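PDB 6F2P: paenibacillus xanthan lyase from Paenibacillus, which catalyses the eliminative cleavage of the terminal mannosyl–glucuronosyl linkage in the side chains of the polysaccharide xanthan. Local coordinates for residues A[722-727]-A[747-752]; A[703-708]-A[812-817]. One frame throughout, in Å; residues are numbered along the deposited sequence.

Contact 1. Residues A[722-727]-A[747-752]; sequences ITVIQY and VKFSLT
Strands 722-726 and 744-750 face each other across the interior of a beta-sandwich, the first at the edge of a five-stranded antiparallel sheet and the second within a seven-stranded one. Their axes come within 9.5 Å and cross at -29°, the spacing and twist of aligned sheets packed face to face, so mostly side chains fill the gap.

Packing is densest around Phe749, which is buried and presents one edge to two partners. Its CG lies anti to the carbonyl carbon, which directs the ring into the space between the sheets. There Val724, with CG1 anti to the backbone N (chi1 179°), meets it tip to tip, CG1 of Val724 being 3.8 Å from CE1 of Phe749 and near the plane of the ring. Tyr727 comes across the same edge: its CD1 is 3.6 Å from CE1 of Phe749, and its CE1 lies alongside. The two ring planes stand 75° apart with centroids 6.0 Å from each other, and they touch rim to rim rather than face to face or edge to face. Phe749 also touches Ala712, Ile691 and Met731.

At the other end the pair is simpler: Ile722 and Val747, both buried, cross obliquely, with CG2 of Ile722 4.0 Å from CB of Val747 and the two CG2 methyls brushing.

The outer side is looser, mixed and only partly exposed, with Thr723 and Gln726 as its polar side chains. A classic beta bulge sets both Ile725 and Gln726 opposite Lys732; Gln726 points away from strand 744-750, and its NE2 is hydrogen-bonded to Thr730 O.

The side chains that meet are all apolar or aromatic, with only the carbonyl oxygen of Gln726 nearby, so the cohesion is mainly dispersive and hydrophobic.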
loop_
_atom_site.group_PDB
_atom_site.type_symbol
_atom_site.label_atom_id
_atom_site.label_comp_id
_atom_site.label_asym_id
_atom_site.label_seq_id
_atom_site.Cartn_x
_atom_site.Cartn_y
_atom_site.Cartn_z
ATOM N N ILE A 722 1.554 -14.153 11.533
ATOM C CA ILE A 722 2.749 -14.164 12.371
ATOM C C ILE A 722 2.991 -15.551 12.962
ATOM O O ILE A 722 2.075 -16.180 13.479
ATOM C CB ILE A 722 2.626 -13.187 13.555
ATOM C CG1 ILE A 722 2.337 -11.769 13.070
ATOM C CG2 ILE A 722 3.900 -13.210 14.395
ATOM C CD1 ILE A 722 3.503 -11.129 12.392
ATOM N N THR A 723 4.226 -16.023 12.890
ATOM C CA THR A 723 4.605 -17.256 13.564
ATOM C C THR A 723 5.739 -16.951 14.517
ATOM O O THR A 723 6.834 -16.609 14.078
ATOM C CB THR A 723 5.092 -18.318 12.569
ATOM O OG1 THR A 723 4.032 -18.653 11.666
ATOM C CG2 THR A 723 5.537 -19.567 13.301
ATOM N N VAL A 724 5.478 -17.058 15.818
ATOM C CA VAL A 724 6.509 -16.781 16.810
ATOM C C VAL A 724 7.569 -17.880 16.799
ATOM O O VAL A 724 7.244 -19.064 16.781
ATOM C CB VAL A 724 5.915 -16.648 18.212
ATOM C CG1 VAL A 724 7.015 -16.396 19.224
ATOM C CG2 VAL A 724 4.916 -15.526 18.241
ATOM N N ILE A 725 8.837 -17.486 16.784
ATOM C CA ILE A 725 9.927 -18.453 16.708
ATOM C C ILE A 725 10.677 -18.571 18.028
ATOM O O ILE A 725 11.123 -19.659 18.403
ATOM C CB ILE A 725 10.890 -18.104 15.565
ATOM C CG1 ILE A 725 10.135 -18.139 14.238
ATOM C CG2 ILE A 725 12.078 -19.062 15.532
ATOM C CD1 ILE A 725 11.023 -17.945 13.044
ATOM N N GLN A 726 10.786 -17.459 18.748
ATOM C CA GLN A 726 11.467 -17.469 20.031
ATOM C C GLN A 726 11.080 -16.282 20.899
ATOM O O GLN A 726 10.784 -15.214 20.385
ATOM C CB GLN A 726 12.973 -17.460 19.807
ATOM C CG GLN A 726 13.779 -17.648 21.066
ATOM C CD GLN A 726 15.252 -17.590 20.793
ATOM O OE1 GLN A 726 15.900 -18.618 20.591
ATOM N NE2 GLN A 726 15.794 -16.381 20.762
ATOM N N TYR A 727 11.093 -16.476 22.216
ATOM C CA TYR A 727 10.860 -15.398 23.173
ATOM C C TYR A 727 12.157 -14.898 23.807
ATOM O O TYR A 727 12.386 -13.695 23.911
ATOM C CB TYR A 727 9.928 -15.873 24.282
ATOM C CG TYR A 727 8.578 -16.298 23.782
ATOM C CD1 TYR A 727 7.762 -15.405 23.098
ATOM C CD2 TYR A 727 8.112 -17.584 23.999
ATOM C CE1 TYR A 727 6.516 -15.785 22.641
ATOM C CE2 TYR A 727 6.870 -17.976 23.546
ATOM C CZ TYR A 727 6.076 -17.074 22.864
ATOM O OH TYR A 727 4.838 -17.462 22.403
ATOM N N VAL A 747 2.494 -7.997 16.134
ATOM C CA VAL A 747 2.690 -8.950 17.213
ATOM C C VAL A 747 3.113 -8.185 18.467
ATOM O O VAL A 747 3.905 -7.252 18.394
ATOM C CB VAL A 747 3.732 -10.035 16.842
ATOM C CG1 VAL A 747 5.100 -9.424 16.568
ATOM C CG2 VAL A 747 3.836 -11.090 17.944
ATOM N N LYS A 748 2.559 -8.559 19.615
ATOM C CA LYS A 748 2.897 -7.900 20.871
ATOM C C LYS A 748 3.391 -8.918 21.897
ATOM O O LYS A 748 2.667 -9.839 22.296
ATOM C CB LYS A 748 1.712 -7.092 21.416
ATOM C CG LYS A 748 1.999 -6.411 22.754
ATOM C CD LYS A 748 1.146 -5.164 22.968
ATOM C CE LYS A 748 -0.342 -5.475 22.906
ATOM N NZ LYS A 748 -1.201 -4.321 23.311
ATOM N N PHE A 749 4.641 -8.746 22.309
ATOM C CA PHE A 749 5.278 -9.652 23.245
ATOM C C PHE A 749 5.182 -9.131 24.675
ATOM O O PHE A 749 5.125 -7.924 24.903
ATOM C CB PHE A 749 6.741 -9.813 22.863
ATOM C CG PHE A 749 6.961 -10.650 21.640
ATOM C CD1 PHE A 749 7.019 -12.033 21.732
ATOM C CD2 PHE A 749 7.127 -10.057 20.396
ATOM C CE1 PHE A 749 7.235 -12.815 20.601
ATOM C CE2 PHE A 749 7.343 -10.832 19.260
ATOM C CZ PHE A 749 7.397 -12.212 19.362
ATOM N N SER A 750 5.172 -10.043 25.642
ATOM C CA SER A 750 5.235 -9.649 27.042
ATOM C C SER A 750 6.693 -9.545 27.485
ATOM O O SER A 750 7.540 -10.319 27.044
ATOM C CB SER A 750 4.480 -10.650 27.914
ATOM O OG SER A 750 5.035 -11.950 27.800
ATOM N N LEU A 751 6.992 -8.588 28.354
ATOM C CA LEU A 751 8.362 -8.416 28.831
ATOM C C LEU A 751 8.511 -8.759 30.311
ATOM O O LEU A 751 9.626 -8.858 30.822
ATOM C CB LEU A 751 8.837 -6.984 28.591
ATOM C CG LEU A 751 8.994 -6.536 27.139
ATOM C CD1 LEU A 751 9.577 -5.128 27.084
ATOM C CD2 LEU A 751 9.866 -7.511 26.369
ATOM N N THR A 752 7.383 -8.930 30.993
ATOM C CA THR A 752 7.392 -9.244 32.417
ATOM C C THR A 752 6.603 -10.512 32.733
ATOM O O THR A 752 6.010 -11.141 31.846
ATOM C CB THR A 752 6.809 -8.096 33.261
ATOM O OG1 THR A 752 5.452 -7.851 32.861
ATOM C CG2 THR A 752 7.645 -6.825 33.105
#

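Contact 2. Residues A[703-708]-A[812-817]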
loop_
_atom_site.group_PDB
_atom_site.type_symbol
_atom_site.label_atom_id
_atom_site.label_comp_id
_atom_site.label_asym_id
_atom_site.label_seq_id
_atom_site.Cartn_x
_atom_site.Cartn_y
_atom_site.Cartn_z
ATOM N N THR A 703 8.015 -15.192 2.892
ATOM C CA THR A 703 8.025 -14.740 4.274
ATOM C C THR A 703 8.964 -13.565 4.512
ATOM O O THR A 703 9.813 -13.232 3.676
ATOM C CB THR A 703 8.443 -15.881 5.242
ATOM O OG1 THR A 703 9.686 -16.446 4.811
ATOM C CG2 THR A 703 7.405 -16.989 5.278
ATOM N N ILE A 704 8.803 -12.948 5.675
ATOM C CA ILE A 704 9.791 -12.024 6.192
ATOM C C ILE A 704 10.150 -12.453 7.603
ATOM O O ILE A 704 9.291 -12.500 8.481
ATOM C CB ILE A 704 9.260 -10.592 6.264
ATOM C CG1 ILE A 704 8.958 -10.049 4.861
ATOM C CG2 ILE A 704 10.266 -9.702 6.994
ATOM C CD1 ILE A 704 8.228 -8.697 4.866
ATOM N N TYR A 705 11.420 -12.774 7.822
ATOM C CA TYR A 705 11.902 -13.103 9.154
ATOM C C TYR A 705 12.368 -11.839 9.867
ATOM O O TYR A 705 13.091 -11.016 9.301
ATOM C CB TYR A 705 13.053 -14.095 9.069
ATOM C CG TYR A 705 12.639 -15.540 8.891
ATOM C CD1 TYR A 705 11.844 -15.932 7.822
ATOM C CD2 TYR A 705 13.078 -16.520 9.773
ATOM C CE1 TYR A 705 11.478 -17.256 7.652
ATOM C CE2 TYR A 705 12.717 -17.844 9.607
ATOM C CZ TYR A 705 11.920 -18.205 8.549
ATOM O OH TYR A 705 11.554 -19.517 8.381
ATOM N N ILE A 706 11.943 -11.689 11.112
ATOM C CA ILE A 706 12.326 -10.549 11.923
ATOM C C ILE A 706 12.925 -11.022 13.255
ATOM O O ILE A 706 12.361 -11.890 13.934
ATOM C CB ILE A 706 11.102 -9.657 12.207
ATOM C CG1 ILE A 706 10.508 -9.104 10.897
ATOM C CG2 ILE A 706 11.450 -8.543 13.191
ATOM C CD1 ILE A 706 11.282 -7.974 10.259
ATOM N N ASP A 707 14.077 -10.468 13.619
ATOM C CA ASP A 707 14.616 -10.670 14.958
ATOM C C ASP A 707 14.536 -9.358 15.712
ATOM O O ASP A 707 14.750 -8.289 15.136
ATOM C CB ASP A 707 16.068 -11.148 14.909
ATOM C CG ASP A 707 16.206 -12.563 14.357
ATOM O OD1 ASP A 707 15.207 -13.313 14.374
ATOM O OD2 ASP A 707 17.319 -12.930 13.912
ATOM N N VAL A 708 14.208 -9.431 16.996
ATOM C CA VAL A 708 14.291 -8.259 17.852
ATOM C C VAL A 708 15.226 -8.545 19.023
ATOM O O VAL A 708 14.979 -9.440 19.824
ATOM C CB VAL A 708 12.914 -7.809 18.359
ATOM C CG1 VAL A 708 13.055 -6.641 19.308
ATOM C CG2 VAL A 708 12.033 -7.429 17.196
ATOM N N ASP A 812 9.542 -22.057 2.347
ATOM C CA ASP A 812 10.066 -21.617 3.632
ATOM C C ASP A 812 11.025 -22.670 4.204
ATOM O O ASP A 812 10.591 -23.704 4.714
ATOM C CB ASP A 812 8.920 -21.358 4.610
ATOM C CG ASP A 812 9.381 -20.672 5.883
ATOM O OD1 ASP A 812 10.610 -20.495 6.059
ATOM O OD2 ASP A 812 8.512 -20.318 6.712
ATOM N N VAL A 813 12.327 -22.409 4.108
ATOM C CA VAL A 813 13.329 -23.302 4.680
ATOM C C VAL A 813 13.590 -22.889 6.127
ATOM O O VAL A 813 14.343 -21.946 6.397
ATOM C CB VAL A 813 14.636 -23.276 3.869
ATOM C CG1 VAL A 813 15.681 -24.220 4.482
ATOM C CG2 VAL A 813 14.358 -23.636 2.412
ATOM N N THR A 814 12.963 -23.610 7.053
ATOM C CA THR A 814 12.868 -23.180 8.447
ATOM C C THR A 814 14.093 -23.480 9.301
ATOM O O THR A 814 14.198 -22.991 10.425
ATOM C CB THR A 814 11.652 -23.818 9.122
ATOM O OG1 THR A 814 11.840 -25.237 9.186
ATOM C CG2 THR A 814 10.383 -23.508 8.327
ATOM N N GLN A 815 15.005 -24.295 8.777
ATOM C CA GLN A 815 16.233 -24.645 9.489
ATOM C C GLN A 815 17.415 -24.526 8.547
ATOM O O GLN A 815 17.465 -25.209 7.524
ATOM C CB GLN A 815 16.170 -26.076 10.044
ATOM C CG GLN A 815 15.074 -26.300 11.064
ATOM C CD GLN A 815 15.265 -25.444 12.302
ATOM O OE1 GLN A 815 16.389 -25.093 12.662
ATOM N NE2 GLN A 815 14.166 -25.108 12.963
ATOM N N PRO A 816 18.378 -23.662 8.888
ATOM C CA PRO A 816 19.575 -23.533 8.055
ATOM C C PRO A 816 20.314 -24.860 7.982
ATOM O O PRO A 816 20.336 -25.599 8.961
ATOM C CB PRO A 816 20.417 -22.498 8.811
ATOM C CG PRO A 816 19.919 -22.549 10.216
ATOM C CD PRO A 816 18.461 -22.857 10.118
ATOM N N GLY A 817 20.896 -25.156 6.826
ATOM C CA GLY A 817 21.687 -26.354 6.653
ATOM C C GLY A 817 21.955 -26.613 5.187
ATOM O O GLY A 817 21.492 -25.871 4.322
#
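The backbones of 703-708 and 812-817 diverge from their first residues, CA of Thr703 lying 7.2 Å from CA of Asp812 but CA of Tyr705 10.1 Å from CA of Thr814, and side chains bridge the widening gap. Tyr705 and Asp812 reach for each other tip to tip. The phenol OH donates to OD1 of Asp812 at 2.7 Å, using the syn lone pair of that oxygen, and the carboxylate stands almost perpendicular to the ring (86°). With CG anti to the backbone N (chi1 -170°), Asp812 extends toward the tyrosine, while its OD2 forms a salt bridge with Lys734, which together with the phenol would be expected to favour the charged carboxylate. CG2 of Thr703 rests 3.8 Å from OD2 of Asp812, and Thr814 borders the phenol; the OG1 atoms of these two threonines are hydrogen-bonded to Ser872 OG and Ile762 O, respectively.

Strand 703-708 runs between strands 672-674 and 731-736 in one beta-sandwich, whereas strand 806-813 pairs with strand 871-882 in the next, so the contact joins two successive beta domains, with the 762-765 linker packed beside Thr814.

In the fold
Contacts 1 and 2 share one sheet, in which strand 731-736 lies between strands 722-726 and 703-708. Their centres are 15 Å apart, and they touch where CD1 of Ile725 packs 3.8 Å from CE2 of Tyr705. Contact 1 is internal to its beta-sandwich, whereas contact 2 fastens that sandwich to the following domain. Lys734 connects them: its backbone pairs with Thr723, and its side chain holds Asp812. A bound MPD, probably from the crystallisation liquor, lies about 4 Å from the side chain of Tyr705, and an MPD is about 6 Å from that of Val747. Neither contact includes any of the residues that bind calcium.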